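Local structure of flagellar hook-associated protein (Burkholderia pseudomallei, 4UT1) at residues 119-122 with 123-126; 137-140 with 141-145; 365-368 with 369-373; 571-574 with 575-578. The protein probably serves as a structural component of the bacterial flagellum, as the junction protein FlgK that follows the hook. All blocks are in the same frame, centred on the assembly; numbering follows the deposited sequence.

Contact 1: 119-122 with 123-126. With EDO (1,2-ethanediol), chain C.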
# COMPACT_ATOMS: atom_id res chain seq x y z
N ASN A 119 -7.26 5.98 18.50
CA ASN A 119 -7.78 7.20 19.12
C ASN A 119 -8.79 7.93 18.24
O ASN A 119 -9.76 8.51 18.73
CB ASN A 119 -6.62 8.13 19.49
CG ASN A 119 -5.87 7.66 20.72
OD1 ASN A 119 -6.34 6.77 21.43
ND2 ASN A 119 -4.71 8.25 20.99
N TYR A 120 -8.57 7.88 16.93
CA TYR A 120 -9.50 8.52 16.00
C TYR A 120 -10.86 7.84 16.08
O TYR A 120 -11.89 8.51 16.19
CB TYR A 120 -8.99 8.46 14.56
CG TYR A 120 -10.01 9.08 13.62
CD1 TYR A 120 -10.16 10.46 13.56
CD2 TYR A 120 -10.85 8.29 12.83
CE1 TYR A 120 -11.11 11.04 12.72
CE2 TYR A 120 -11.78 8.85 12.00
CZ TYR A 120 -11.91 10.22 11.95
OH TYR A 120 -12.84 10.79 11.12
N PHE A 121 -10.87 6.51 16.03
CA PHE A 121 -12.13 5.79 16.09
C PHE A 121 -12.80 5.91 17.47
O PHE A 121 -14.01 6.03 17.54
CB PHE A 121 -11.92 4.32 15.71
CG PHE A 121 -11.64 4.13 14.23
CD1 PHE A 121 -12.53 4.59 13.27
CD2 PHE A 121 -10.47 3.50 13.81
CE1 PHE A 121 -12.27 4.43 11.92
CE2 PHE A 121 -10.21 3.32 12.46
CZ PHE A 121 -11.11 3.79 11.51
N THR A 122 -12.04 5.93 18.57
CA THR A 122 -12.73 6.09 19.86
C THR A 122 -13.27 7.51 20.00
O THR A 122 -14.29 7.73 20.65
CB THR A 122 -11.83 5.73 21.06
OG1 THR A 122 -10.74 6.65 21.18
CG2 THR A 122 -11.29 4.31 20.89
N GLY A 123 -12.62 8.47 19.37
CA GLY A 123 -13.13 9.83 19.32
C GLY A 123 -14.52 9.90 18.71
O GLY A 123 -15.37 10.67 19.15
N LEU A 124 -14.76 9.08 17.70
CA LEU A 124 -16.04 9.06 17.00
C LEU A 124 -17.11 8.39 17.84
O LEU A 124 -18.30 8.64 17.68
CB LEU A 124 -15.89 8.37 15.64
CG LEU A 124 -14.95 9.11 14.67
CD1 LEU A 124 -14.84 8.36 13.33
CD2 LEU A 124 -15.46 10.51 14.42
N GLN A 125 -16.69 7.52 18.75
CA GLN A 125 -17.63 6.93 19.70
C GLN A 125 -18.17 8.00 20.66
O GLN A 125 -19.35 7.99 21.04
CB GLN A 125 -16.96 5.79 20.47
CG GLN A 125 -17.84 5.22 21.57
CD GLN A 125 -17.40 3.83 21.97
OE1 GLN A 125 -16.22 3.48 21.89
NE2 GLN A 125 -18.36 3.01 22.40
N THR A 126 -17.30 8.93 21.05
CA THR A 126 -17.71 10.07 21.86
C THR A 126 -18.73 10.90 21.11
O THR A 126 -19.73 11.34 21.68
CB THR A 126 -16.49 10.93 22.26
OG1 THR A 126 -15.61 10.13 23.05
CG2 THR A 126 -16.91 12.14 23.05
C1 EDO C . -4.53 12.73 19.82
O1 EDO C . -5.33 13.80 19.28
C2 EDO C . -5.13 11.39 19.43
O2 EDO C . -4.20 10.57 18.70

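Contact 2: 137-140 with 141-145. With EDO (1,2-ethanediol), chain C; EDO (1,2-ethanediol), chain H.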
# COMPACT_ATOMS: atom_id res chain seq x y z
N ARG A 137 -16.96 17.02 18.42
CA ARG A 137 -16.65 16.99 17.00
C ARG A 137 -15.29 17.64 16.77
O ARG A 137 -14.49 17.17 15.97
CB ARG A 137 -17.74 17.70 16.19
CG ARG A 137 -19.01 16.82 16.04
CD ARG A 137 -20.23 17.61 15.64
NE ARG A 137 -21.37 16.71 15.42
CZ ARG A 137 -21.69 16.20 14.24
NH1 ARG A 137 -20.96 16.48 13.17
NH2 ARG A 137 -22.74 15.39 14.13
N GLN A 138 -15.01 18.70 17.51
CA GLN A 138 -13.71 19.35 17.42
C GLN A 138 -12.58 18.41 17.87
O GLN A 138 -11.51 18.36 17.26
CB GLN A 138 -13.68 20.63 18.25
CG GLN A 138 -12.46 21.47 17.93
CD GLN A 138 -12.30 21.66 16.44
OE1 GLN A 138 -13.14 22.30 15.79
NE2 GLN A 138 -11.24 21.09 15.88
N THR A 139 -12.83 17.67 18.94
CA THR A 139 -11.85 16.70 19.44
C THR A 139 -11.59 15.62 18.40
O THR A 139 -10.43 15.26 18.13
CB THR A 139 -12.32 16.06 20.74
OG1 THR A 139 -12.32 17.06 21.77
CG2 THR A 139 -11.39 14.92 21.16
N ALA A 140 -12.65 15.10 17.79
CA ALA A 140 -12.52 14.12 16.72
C ALA A 140 -11.64 14.64 15.58
O ALA A 140 -10.82 13.90 15.03
CB ALA A 140 -13.90 13.74 16.18
N MET A 141 -11.82 15.90 15.21
CA MET A 141 -11.01 16.48 14.13
C MET A 141 -9.54 16.65 14.55
O MET A 141 -8.64 16.52 13.71
CB MET A 141 -11.62 17.81 13.69
CG MET A 141 -12.92 17.66 12.92
SD MET A 141 -12.61 16.79 11.35
CE MET A 141 -14.22 16.87 10.60
N SER A 142 -9.30 16.94 15.83
CA SER A 142 -7.93 17.03 16.33
C SER A 142 -7.24 15.68 16.26
O SER A 142 -6.07 15.61 15.89
CB SER A 142 -7.90 17.57 17.76
OG SER A 142 -8.30 18.93 17.78
N ASN A 143 -7.98 14.62 16.59
CA ASN A 143 -7.50 13.24 16.44
C ASN A 143 -7.13 12.93 14.99
O ASN A 143 -6.11 12.28 14.72
CB ASN A 143 -8.58 12.24 16.92
CG ASN A 143 -8.80 12.32 18.41
OD1 ASN A 143 -7.91 12.72 19.16
ND2 ASN A 143 -9.99 11.94 18.86
N ALA A 144 -7.98 13.38 14.07
CA ALA A 144 -7.72 13.24 12.63
C ALA A 144 -6.43 13.98 12.25
O ALA A 144 -5.61 13.47 11.49
CB ALA A 144 -8.88 13.78 11.82
N GLN A 145 -6.26 15.18 12.79
CA GLN A 145 -5.09 15.99 12.44
C GLN A 145 -3.81 15.36 12.97
O GLN A 145 -2.77 15.39 12.32
CB GLN A 145 -5.25 17.43 12.95
CG GLN A 145 -6.28 18.22 12.13
CD GLN A 145 -6.66 19.56 12.74
OE1 GLN A 145 -6.51 19.78 13.94
NE2 GLN A 145 -7.14 20.47 11.90
C1 EDO C . -4.53 12.73 19.82
O1 EDO C . -5.33 13.80 19.28
C2 EDO C . -5.13 11.39 19.43
O2 EDO C . -4.20 10.57 18.70
C1 EDO H . -10.54 11.02 22.09
O1 EDO H . -11.26 11.91 21.23
C2 EDO H . -10.52 9.61 21.53
O2 EDO H . -9.33 8.98 22.00
O HOH W 1 -11.80 11.04 16.47

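Contact 3: 365-368 with 369-373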
# COMPACT_ATOMS: atom_id res chain seq x y z
N GLN A 365 -9.77 -2.19 0.40
CA GLN A 365 -8.83 -3.31 0.38
C GLN A 365 -7.78 -3.09 -0.70
O GLN A 365 -7.78 -3.75 -1.74
CB GLN A 365 -9.57 -4.63 0.14
CG GLN A 365 -10.68 -4.89 1.14
CD GLN A 365 -11.48 -6.13 0.80
OE1 GLN A 365 -11.16 -7.23 1.25
NE2 GLN A 365 -12.51 -5.96 -0.01
N PRO A 366 -6.85 -2.15 -0.45
CA PRO A 366 -5.82 -1.82 -1.43
C PRO A 366 -4.74 -2.89 -1.50
O PRO A 366 -4.64 -3.75 -0.62
CB PRO A 366 -5.25 -0.50 -0.90
CG PRO A 366 -5.43 -0.60 0.56
CD PRO A 366 -6.71 -1.37 0.79
N THR A 367 -3.92 -2.82 -2.54
CA THR A 367 -2.73 -3.63 -2.63
C THR A 367 -1.71 -3.13 -1.62
O THR A 367 -1.86 -2.03 -1.10
CB THR A 367 -2.12 -3.57 -4.04
OG1 THR A 367 -1.97 -2.19 -4.41
CG2 THR A 367 -3.05 -4.26 -5.04
N THR A 368 -0.68 -3.94 -1.35
CA THR A 368 0.31 -3.60 -0.34
C THR A 368 1.75 -3.65 -0.84
O THR A 368 2.68 -3.46 -0.05
CB THR A 368 0.23 -4.55 0.87
OG1 THR A 368 0.40 -5.90 0.42
CG2 THR A 368 -1.12 -4.41 1.57
N SER A 369 1.94 -3.92 -2.13
CA SER A 369 3.29 -3.97 -2.73
C SER A 369 3.49 -2.99 -3.89
O SER A 369 2.68 -2.08 -4.10
CB SER A 369 3.61 -5.40 -3.22
OG SER A 369 5.00 -5.52 -3.52
N ASP A 370 4.59 -3.16 -4.62
CA ASP A 370 4.89 -2.37 -5.82
C ASP A 370 4.89 -3.31 -7.01
O ASP A 370 5.29 -4.47 -6.88
CB ASP A 370 6.27 -1.69 -5.79
CG ASP A 370 6.45 -0.69 -4.64
OD1 ASP A 370 5.47 -0.08 -4.18
OD2 ASP A 370 7.63 -0.52 -4.23
N TYR A 371 4.49 -2.81 -8.18
CA TYR A 371 4.33 -3.70 -9.33
C TYR A 371 4.91 -3.16 -10.62
O TYR A 371 5.14 -1.97 -10.77
CB TYR A 371 2.84 -4.03 -9.55
CG TYR A 371 2.18 -4.42 -8.26
CD1 TYR A 371 2.22 -5.73 -7.79
CD2 TYR A 371 1.57 -3.46 -7.46
CE1 TYR A 371 1.65 -6.07 -6.57
CE2 TYR A 371 0.99 -3.79 -6.25
CZ TYR A 371 1.04 -5.09 -5.80
OH TYR A 371 0.46 -5.40 -4.58
N ALA A 372 5.11 -4.06 -11.58
CA ALA A 372 5.36 -3.64 -12.94
C ALA A 372 4.32 -4.35 -13.81
O ALA A 372 4.10 -5.54 -13.62
CB ALA A 372 6.78 -3.98 -13.39
N LEU A 373 3.66 -3.59 -14.68
CA LEU A 373 2.81 -4.16 -15.73
C LEU A 373 3.58 -4.20 -17.05
O LEU A 373 3.98 -3.15 -17.59
CB LEU A 373 1.53 -3.35 -15.92
CG LEU A 373 0.54 -4.03 -16.88
CD1 LEU A 373 -0.26 -5.04 -16.12
CD2 LEU A 373 -0.34 -2.98 -17.52
O HOH W 2 0.27 -1.27 -3.27

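Contact 4: 571-574 with 575-578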
# COMPACT_ATOMS: atom_id res chain seq x y z
N GLY A 571 -26.88 9.43 16.56
CA GLY A 571 -25.47 9.11 16.39
C GLY A 571 -25.18 7.71 15.89
O GLY A 571 -24.09 7.19 16.09
N ARG A 572 -26.17 7.09 15.24
CA ARG A 572 -25.99 5.73 14.74
C ARG A 572 -24.83 5.62 13.75
O ARG A 572 -24.10 4.62 13.74
CB ARG A 572 -27.28 5.23 14.09
CG ARG A 572 -28.33 4.80 15.11
CD ARG A 572 -29.60 4.40 14.39
NE ARG A 572 -30.38 5.58 14.06
CZ ARG A 572 -31.27 5.65 13.07
NH1 ARG A 572 -31.48 4.60 12.27
NH2 ARG A 572 -31.93 6.78 12.88
N ASN A 573 -24.65 6.62 12.92
CA ASN A 573 -23.57 6.49 11.94
C ASN A 573 -22.20 6.77 12.55
O ASN A 573 -21.20 6.20 12.09
CB ASN A 573 -23.77 7.40 10.73
CG ASN A 573 -22.95 6.92 9.55
OD1 ASN A 573 -23.10 5.78 9.10
ND2 ASN A 573 -22.04 7.77 9.06
N ALA A 574 -22.15 7.64 13.55
CA ALA A 574 -20.91 7.86 14.27
C ALA A 574 -20.51 6.56 14.96
O ALA A 574 -19.35 6.20 14.99
CB ALA A 574 -21.05 9.01 15.27
N LEU A 575 -21.50 5.86 15.51
CA LEU A 575 -21.24 4.57 16.14
C LEU A 575 -20.65 3.60 15.11
O LEU A 575 -19.68 2.90 15.39
CB LEU A 575 -22.53 3.98 16.75
CG LEU A 575 -22.34 2.59 17.40
CD1 LEU A 575 -21.35 2.68 18.52
CD2 LEU A 575 -23.66 2.02 17.92
N ALA A 576 -21.23 3.58 13.91
CA ALA A 576 -20.75 2.73 12.84
C ALA A 576 -19.31 3.13 12.43
O ALA A 576 -18.44 2.27 12.24
CB ALA A 576 -21.69 2.77 11.64
N LEU A 577 -19.08 4.43 12.30
CA LEU A 577 -17.74 4.93 12.01
C LEU A 577 -16.73 4.41 13.03
O LEU A 577 -15.67 3.92 12.65
CB LEU A 577 -17.71 6.46 11.98
CG LEU A 577 -18.23 7.14 10.73
CD1 LEU A 577 -18.67 8.56 11.05
CD2 LEU A 577 -17.16 7.13 9.62
N SER A 578 -17.07 4.54 14.32
CA SER A 578 -16.17 4.14 15.40
C SER A 578 -15.85 2.65 15.37
O SER A 578 -14.75 2.24 15.74
CB SER A 578 -16.78 4.50 16.77
OG SER A 578 -17.79 3.58 17.14

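Contact 1: 119-122 with 123-126
One turn of the α-helix 113-129, in the helical bundle of FlgK, carries Y120 and L124 on its buried side, four residues apart. L124 CD1 lies 3.4 Å from Y120 CE2, and L124 CG sits over one face of the phenol ring, out toward its rim, the leucine lying slantwise to the tyrosine side chain. Y120 reaches this place with CG anti to the backbone N (chi1 178°), while L124 has its CG beside its own N. F121 is a looser neighbour, its CD1 4.4 Å from L124 CD1. The same residues meet neighbouring parts of the fold: Y120 makes edge-to-face contacts with F314 of helix 287-322 and with F337 of the short strand 337-338, and L124 reaches A140 of helix 134-193 and L577 of helix 572-579. The backbone follows the i to i+4 pattern, G123 N to N119 O at 2.9 Å and T126 N to T122 O at 3.3 Å. The carbonyl of F121 takes the N-H of Q125 at 3.3 Å between N and O, and a weak bond from L124 N besides. On the exposed side Q125 CB rests 3.3 Å from T122 O. N119 extends the polar side with a weak but fairly straight bond from ND2 to O2 of a bound 1,2-ethanediol, 3.3 Å long with an N-H...O angle of 163°.

Contact 2: 137-140 with 141-145
T139 and N143 lie side by side one turn apart on helix 134-193, pointing the same way, with T139 CG2 4.0 Å from N143 ND2. N143 N bonds to T139 O at 3.0 Å, one of the i to i+4 bonds of the α-helix. T139 turns OG1 beside its backbone N (chi1 -67°), which leaves the methyl CG2 anti to that N and next to the asparagine amide. N143 carries CG beside its own N and folds back over the turn, bringing CG to 3.4 Å from T139 O, while its amide spreads its two ends to different partners. OD1 accepts from O1 of one 1,2-ethanediol at 2.8 Å, and ND2 donates to O1 of a second at 2.7 Å. The same ND2 also gives to a water, 3.1 Å away, that in turn donates weakly to A140 O. On another side Q138 bends at chi2 (50°), so that NE2 comes within 4.0 Å of M141 CB and the two side chains cross at about a right angle. M141 bends likewise at chi2 (-65°), and its CG passes 3.5 Å from R137 O. The guanidinium of R137 bonds elsewhere, to the carbonyls of A131, G441 and I444. A140 meets V127 of helix 113-129. The chemistry divides the turn: alanine and methionine supply apolar surface, whereas in this crystal diols, probably from the crystallisation liquor, hold the N143 amide at both ends, which would limit its rotation.

Contact 3: 365-368 with 369-373
T367 overlaps the hydroxyl end of Y371: T367 CB is 3.2 Å from Y371 OH, and the ring carbon CE2 follows at 3.8 Å from the same CB. The two side chains cross obliquely, the threonine meeting the ring at a slant. Its methyl CG2 also comes to 3.7 Å from Y371 OH, so the hydroxyl is packed against carbon on the threonine side. T367 OG1 sits between its backbone N and carbonyl carbon (chi1 51°), and from there it reaches a water at 2.7 Å. That water donates to S369 O, also at 2.7 Å, bridging the threonine side chain to the backbone two residues on. The phenol oxygen has a second role, accepting the N-H of S369 at 3.2 Å with an N-H...O angle of 141°. Y371 swings its ring back over the preceding residues with CG beside its own N (chi1 -47°), and thereby one tyrosine both packs on T367 and ties down the backbone of S369. P426 touches both T367 and Y371, and F360 lies against T367. D370 forms a salt bridge with R428, and S369 OG bonds weakly to D384. Further along, Y371 pairs through its backbone with V424, and A372 with T383. The arrangement is that of a loop leading into a β-strand: residues 365-370 are the last part of the loop that joins strand 356-360 to strand 371-375, which lies in the middle of a five-stranded antiparallel sheet in the D2-like domain, and the tyrosine that opens that strand folds back onto the incoming chain.

Contact 4: 571-574 with 575-578
The amide of N573 is the flat group that meets the next turn, and it does so through its ends: ND2 lies 4.0 Å from L577 CD1, and OD1 is 4.2 Å from A576 CB. N573 places CG anti to the backbone N (chi1 -160°). Its polar atoms are satisfied elsewhere, ND2 by A445 O and OD1 by the side chain of Q321 on helix 287-322. The guanidinium of R572 also finds its partners elsewhere, in a salt bridge with D570 and the carbonyl of V450. L577 drapes back over the carbonyl of N573, CG to O at 3.4 Å, and the backbone of the same pair closes with L577 N to N573 O at 2.8 Å. S578 OG donates to L575 O, three residues back, at 2.7 Å, with OG set between its backbone N and carbonyl carbon (chi1 77°). Outside, A574 packs on V127 and A128 of helix 113-129. G571 occupies the N-cap position and its carbonyl accepts L575 N at 3.0 Å; the contact takes in nearly all of the short α-helix 572-579, which packs against helix 113-129 of the helical bundle.

How the contacts relate
Contacts 1, 2 and 4 cluster at one end of the long helical bundle, on three different helices. Contact 1 lies on helix 113-129 and contact 2 on the next helix, 134-193; their centres are 9 Å apart, and they touch through Y120 and A144. Contact 4, far later in the chain on helix 572-579, has its centre 10 Å from that of contact 1 and packs on it through L577 and S578, whereas contacts 2 and 4 stay about 7 Å apart at their nearest atoms. Helix 113-129 therefore lies between the other two, so that early and late parts of the chain together build this end of the bundle. Contact 3 stands apart, its centre about 30 Å from contact 1, in the D2-like β-domain.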